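Exo-beta-1,3-glucanase (Streptomyces sp. SirexAA-E, PDB 4PEY) hydrolyses laminarin and laminarioligosaccharides as a secreted exo-beta-1,3-glucanase, producing glucose and laminaribiose. Local coordinates at residues Gly184-Gly196 with Glu207-Ser219. The protein carries 1 engineered substitution. Numbering follows the deposited sequence.
Sequences GWGNGVWNMTFSG and EPPYTTLETTPVS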
loop_
_atom_site.group_PDB
_atom_site.type_symbol
_atom_site.label_atom_id
_atom_site.label_comp_id
_atom_site.label_asym_id
_atom_site.label_seq_id
_atom_site.Cartn_x
_atom_site.Cartn_y
_atom_site.Cartn_z
ATOM N N GLY A 184 -18.156 -8.239 12.591
ATOM C CA GLY A 184 -18.877 -6.987 12.711
ATOM C C GLY A 184 -17.981 -5.831 12.317
ATOM O O GLY A 184 -16.763 -5.986 12.208
ATOM N N TRP A 185 -18.590 -4.673 12.092
ATOM C CA TRP A 185 -17.859 -3.464 11.751
ATOM C C TRP A 185 -18.450 -2.300 12.531
ATOM O O TRP A 185 -19.635 -2.003 12.402
ATOM C CB TRP A 185 -17.921 -3.189 10.249
ATOM C CG TRP A 185 -16.953 -2.135 9.846
ATOM C CD1 TRP A 185 -17.146 -0.784 9.874
ATOM C CD2 TRP A 185 -15.619 -2.343 9.370
ATOM N NE1 TRP A 185 -16.008 -0.134 9.448
ATOM C CE2 TRP A 185 -15.058 -1.070 9.127
ATOM C CE3 TRP A 185 -14.847 -3.484 9.116
ATOM C CZ2 TRP A 185 -13.759 -0.904 8.650
ATOM C CZ3 TRP A 185 -13.555 -3.321 8.641
ATOM C CH2 TRP A 185 -13.024 -2.042 8.411
ATOM N N GLY A 186 -17.620 -1.631 13.325
ATOM C CA GLY A 186 -18.114 -0.724 14.353
ATOM C C GLY A 186 -18.606 0.646 13.915
ATOM O O GLY A 186 -19.621 1.142 14.420
ATOM N N ASN A 187 -17.879 1.279 13.001
ATOM C CA ASN A 187 -18.224 2.637 12.584
ATOM C C ASN A 187 -17.481 3.060 11.327
ATOM O O ASN A 187 -16.528 2.396 10.898
ATOM C CB ASN A 187 -17.933 3.635 13.717
ATOM C CG ASN A 187 -16.441 3.825 13.970
ATOM O OD1 ASN A 187 -15.765 2.932 14.482
ATOM N ND2 ASN A 187 -15.925 5.000 13.622
ATOM N N GLY A 188 -17.933 4.162 10.731
ATOM C CA GLY A 188 -17.227 4.788 9.625
ATOM C C GLY A 188 -17.055 6.263 9.926
ATOM O O GLY A 188 -17.919 6.871 10.549
ATOM N N VAL A 189 -15.939 6.840 9.492
ATOM C CA VAL A 189 -15.646 8.246 9.753
ATOM C C VAL A 189 -15.796 9.056 8.460
ATOM O O VAL A 189 -16.800 9.756 8.300
ATOM C CB VAL A 189 -14.246 8.405 10.378
ATOM C CG1 VAL A 189 -13.891 9.877 10.582
ATOM C CG2 VAL A 189 -14.214 7.660 11.712
ATOM N N TRP A 190 -14.843 8.939 7.530
ATOM C CA TRP A 190 -14.974 9.626 6.234
ATOM C C TRP A 190 -15.179 8.686 5.044
ATOM O O TRP A 190 -15.912 9.027 4.112
ATOM C CB TRP A 190 -13.749 10.498 5.935
ATOM C CG TRP A 190 -13.506 11.611 6.917
ATOM C CD1 TRP A 190 -14.384 12.129 7.827
ATOM C CD2 TRP A 190 -12.274 12.310 7.103
ATOM N NE1 TRP A 190 -13.774 13.122 8.560
ATOM C CE2 TRP A 190 -12.478 13.256 8.130
ATOM C CE3 TRP A 190 -11.024 12.243 6.481
ATOM C CZ2 TRP A 190 -11.470 14.110 8.568
ATOM C CZ3 TRP A 190 -10.025 13.093 6.911
ATOM C CH2 TRP A 190 -10.253 14.017 7.947
ATOM N N ASN A 191 -14.530 7.522 5.057
ATOM C CA ASN A 191 -14.559 6.650 3.882
ATOM C C ASN A 191 -14.127 5.236 4.211
ATOM O O ASN A 191 -12.937 4.924 4.145
ATOM C CB ASN A 191 -13.660 7.217 2.772
ATOM C CG ASN A 191 -13.509 6.268 1.580
ATOM O OD1 ASN A 191 -14.358 5.412 1.337
ATOM N ND2 ASN A 191 -12.405 6.412 0.847
ATOM N N MET A 192 -15.051 4.386 4.582
ATOM C CA MET A 192 -14.787 2.981 4.754
ATOM C C MET A 192 -15.310 2.180 3.569
ATOM O O MET A 192 -16.489 2.144 3.313
ATOM C CB MET A 192 -15.409 2.459 6.060
ATOM C CG MET A 192 -14.669 2.749 7.362
ATOM S SD MET A 192 -14.026 4.445 7.620
ATOM C CE MET A 192 -13.108 4.212 9.139
ATOM N N THR A 193 -14.391 1.606 2.823
ATOM C CA THR A 193 -14.721 0.889 1.597
ATOM C C THR A 193 -14.434 -0.613 1.746
ATOM O O THR A 193 -13.435 -1.021 2.367
ATOM C CB THR A 193 -13.940 1.483 0.388
ATOM O OG1 THR A 193 -14.373 2.829 0.162
ATOM C CG2 THR A 193 -14.153 0.674 -0.892
ATOM N N PHE A 194 -15.331 -1.423 1.187
ATOM C CA PHE A 194 -15.281 -2.881 1.264
ATOM C C PHE A 194 -15.498 -3.472 -0.124
ATOM O O PHE A 194 -16.424 -3.057 -0.825
ATOM C CB PHE A 194 -16.375 -3.413 2.200
ATOM C CG PHE A 194 -16.451 -2.704 3.527
ATOM C CD1 PHE A 194 -17.173 -1.522 3.660
ATOM C CD2 PHE A 194 -15.811 -3.223 4.645
ATOM C CE1 PHE A 194 -17.242 -0.866 4.880
ATOM C CE2 PHE A 194 -15.883 -2.569 5.877
ATOM C CZ PHE A 194 -16.596 -1.391 5.995
ATOM N N SER A 195 -14.686 -4.444 -0.529
ATOM C CA SER A 195 -15.058 -5.258 -1.696
ATOM C C SER A 195 -14.833 -6.730 -1.365
ATOM O O SER A 195 -13.774 -7.103 -0.888
ATOM C CB SER A 195 -14.295 -4.846 -2.969
ATOM O OG SER A 195 -12.890 -5.039 -2.871
ATOM N N GLY A 196 -15.851 -7.558 -1.590
ATOM C CA GLY A 196 -15.748 -8.979 -1.299
ATOM C C GLY A 196 -15.602 -9.311 0.177
ATOM O O GLY A 196 -14.960 -10.295 0.537
ATOM N N GLU A 207 -24.088 8.270 4.947
ATOM C CA GLU A 207 -24.227 8.073 6.385
ATOM C C GLU A 207 -24.744 6.685 6.762
ATOM O O GLU A 207 -25.894 6.342 6.495
ATOM C CB GLU A 207 -25.143 9.144 6.981
ATOM C CG GLU A 207 -25.152 9.138 8.498
ATOM C CD GLU A 207 -23.752 9.163 9.087
ATOM O OE1 GLU A 207 -22.921 9.971 8.625
ATOM O OE2 GLU A 207 -23.479 8.365 10.008
ATOM N N PRO A 208 -23.876 5.859 7.374
ATOM C CA PRO A 208 -22.437 6.074 7.588
ATOM C C PRO A 208 -21.710 6.009 6.242
ATOM O O PRO A 208 -22.310 5.547 5.268
ATOM C CB PRO A 208 -22.025 4.909 8.503
ATOM C CG PRO A 208 -23.295 4.388 9.080
ATOM C CD PRO A 208 -24.355 4.642 8.047
ATOM N N PRO A 209 -20.460 6.485 6.173
ATOM C CA PRO A 209 -19.787 6.536 4.866
ATOM C C PRO A 209 -19.239 5.170 4.441
ATOM O O PRO A 209 -18.020 4.976 4.335
ATOM C CB PRO A 209 -18.661 7.545 5.095
ATOM C CG PRO A 209 -18.344 7.410 6.566
ATOM C CD PRO A 209 -19.685 7.159 7.228
ATOM N N TYR A 210 -20.156 4.240 4.185
ATOM C CA TYR A 210 -19.806 2.885 3.769
ATOM C C TYR A 210 -20.008 2.687 2.262
ATOM O O TYR A 210 -21.131 2.811 1.746
ATOM C CB TYR A 210 -20.653 1.858 4.523
ATOM C CG TYR A 210 -20.413 1.769 6.016
ATOM C CD1 TYR A 210 -19.155 1.982 6.564
ATOM C CD2 TYR A 210 -21.459 1.451 6.876
ATOM C CE1 TYR A 210 -18.948 1.877 7.941
ATOM C CE2 TYR A 210 -21.265 1.348 8.238
ATOM C CZ TYR A 210 -20.008 1.559 8.767
ATOM O OH TYR A 210 -19.833 1.442 10.130
ATOM N N THR A 211 -18.921 2.355 1.578
ATOM C CA THR A 211 -18.941 2.002 0.164
ATOM C C THR A 211 -18.715 0.504 0.091
ATOM O O THR A 211 -17.639 0.035 0.437
ATOM C CB THR A 211 -17.845 2.744 -0.628
ATOM O OG1 THR A 211 -18.086 4.155 -0.562
ATOM C CG2 THR A 211 -17.811 2.293 -2.092
ATOM N N THR A 212 -19.725 -0.246 -0.338
ATOM C CA THR A 212 -19.675 -1.698 -0.232
ATOM C C THR A 212 -19.958 -2.378 -1.564
ATOM O O THR A 212 -21.048 -2.233 -2.128
ATOM C CB THR A 212 -20.682 -2.202 0.823
ATOM O OG1 THR A 212 -20.407 -1.559 2.076
ATOM C CG2 THR A 212 -20.594 -3.715 0.983
ATOM N N LEU A 213 -18.971 -3.128 -2.040
ATOM C CA LEU A 213 -19.081 -3.916 -3.261
ATOM C C LEU A 213 -19.128 -5.399 -2.895
ATOM O O LEU A 213 -18.326 -5.865 -2.088
ATOM C CB LEU A 213 -17.907 -3.629 -4.202
ATOM C CG LEU A 213 -17.781 -2.248 -4.860
ATOM C CD1 LEU A 213 -17.551 -1.117 -3.867
ATOM C CD2 LEU A 213 -16.634 -2.271 -5.842
ATOM N N GLU A 214 -20.065 -6.138 -3.484
ATOM C CA GLU A 214 -20.244 -7.548 -3.145
ATOM C C GLU A 214 -18.996 -8.390 -3.439
ATOM O O GLU A 214 -18.648 -9.292 -2.668
ATOM C CB GLU A 214 -21.450 -8.109 -3.901
ATOM C CG GLU A 214 -21.741 -9.584 -3.641
ATOM C CD GLU A 214 -22.465 -9.828 -2.325
ATOM O OE1 GLU A 214 -22.850 -8.843 -1.661
ATOM O OE2 GLU A 214 -22.655 -11.013 -1.961
ATOM N N THR A 215 -18.324 -8.092 -4.547
ATOM C CA THR A 215 -17.109 -8.808 -4.928
ATOM C C THR A 215 -16.010 -7.856 -5.391
ATOM O O THR A 215 -16.274 -6.698 -5.732
ATOM C CB THR A 215 -17.363 -9.826 -6.066
ATOM O OG1 THR A 215 -17.797 -9.139 -7.250
ATOM C CG2 THR A 215 -18.406 -10.857 -5.655
ATOM N N THR A 216 -14.781 -8.362 -5.410
ATOM C CA THR A 216 -13.654 -7.665 -6.021
ATOM C C THR A 216 -13.496 -8.193 -7.452
ATOM O O THR A 216 -13.394 -9.404 -7.640
ATOM C CB THR A 216 -12.364 -7.880 -5.216
ATOM O OG1 THR A 216 -12.608 -7.609 -3.824
ATOM C CG2 THR A 216 -11.245 -6.977 -5.733
ATOM N N PRO A 217 -13.496 -7.296 -8.463
ATOM C CA PRO A 217 -13.527 -7.751 -9.864
ATOM C C PRO A 217 -12.458 -8.792 -10.175
ATOM O O PRO A 217 -12.740 -9.839 -10.773
ATOM C CB PRO A 217 -13.283 -6.464 -10.659
ATOM C CG PRO A 217 -13.784 -5.379 -9.778
ATOM C CD PRO A 217 -13.572 -5.827 -8.353
ATOM N N VAL A 218 -11.228 -8.479 -9.792
ATOM C CA VAL A 218 -10.085 -9.385 -9.910
ATOM C C VAL A 218 -9.208 -9.204 -8.680
ATOM O O VAL A 218 -8.980 -8.062 -8.274
ATOM C CB VAL A 218 -9.218 -9.093 -11.170
ATOM C CG1 VAL A 218 -8.187 -10.193 -11.385
ATOM C CG2 VAL A 218 -10.075 -8.881 -12.417
ATOM N N SER A 219 -8.706 -10.287 -8.095
ATOM C CA SER A 219 -7.668 -10.157 -7.086
ATOM C C SER A 219 -6.772 -11.379 -7.143
ATOM O O SER A 219 -7.169 -12.448 -7.624
ATOM C CB SER A 219 -8.251 -9.968 -5.679
ATOM O OG SER A 219 -9.027 -11.083 -5.271
HETATM O O HOH W 1 -21.072 7.810 10.632
HETATM O O HOH W 2 -17.008 5.220 1.615
#
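Successive strands of a parallel beta-helix meet where 191-194 runs beside 210-213, the short axes 4.7 Å apart at closest and 9° from parallel. Donors define a parallel ladder: Met192 N to Pro209 O (3.0 Å), Thr211 N to Met192 O, Phe194 N to Thr211 O (2.8 Å), Leu213 N to Phe194 O, and Gly196 N to Leu213 O. On one face Thr193 OG1 lies 3.6 Å from Thr211 CB, the two threonines equally oriented; a water in reach of Asn191 OD1, Pro209 O and Thr211 OG1 can donate to two at a time, and Thr211 OG1 also bonds Asp524. The other face carries an aromatic cluster. Phe194 CE1 comes 3.8 Å from Tyr210 CD1 in an offset edge-to-face pair, planes at 72°, while Phe194 CE2 sits over one Trp185 face. With CG anti to its carbonyl carbon (chi1 -66°), Tyr210 reaches past Met192 CB, at its ring edge, and brings OH within 3.5 Å of Trp185 CD1. Replacing Tyr210 by an alanine would probably open a gap between Phe194, Trp185 and the Gly188 backbone. Pro209, centring an inverse gamma turn closed by Tyr210 N to Pro208 O, sets CG 3.3 Å from Val189 O beside Trp190, whose side chain approaches a bound glucose and substrate-binding Gln173. In-register parallel bonding, with threonine set over threonine, is typical of neighbouring beta-helix coils, here beside the glucan site.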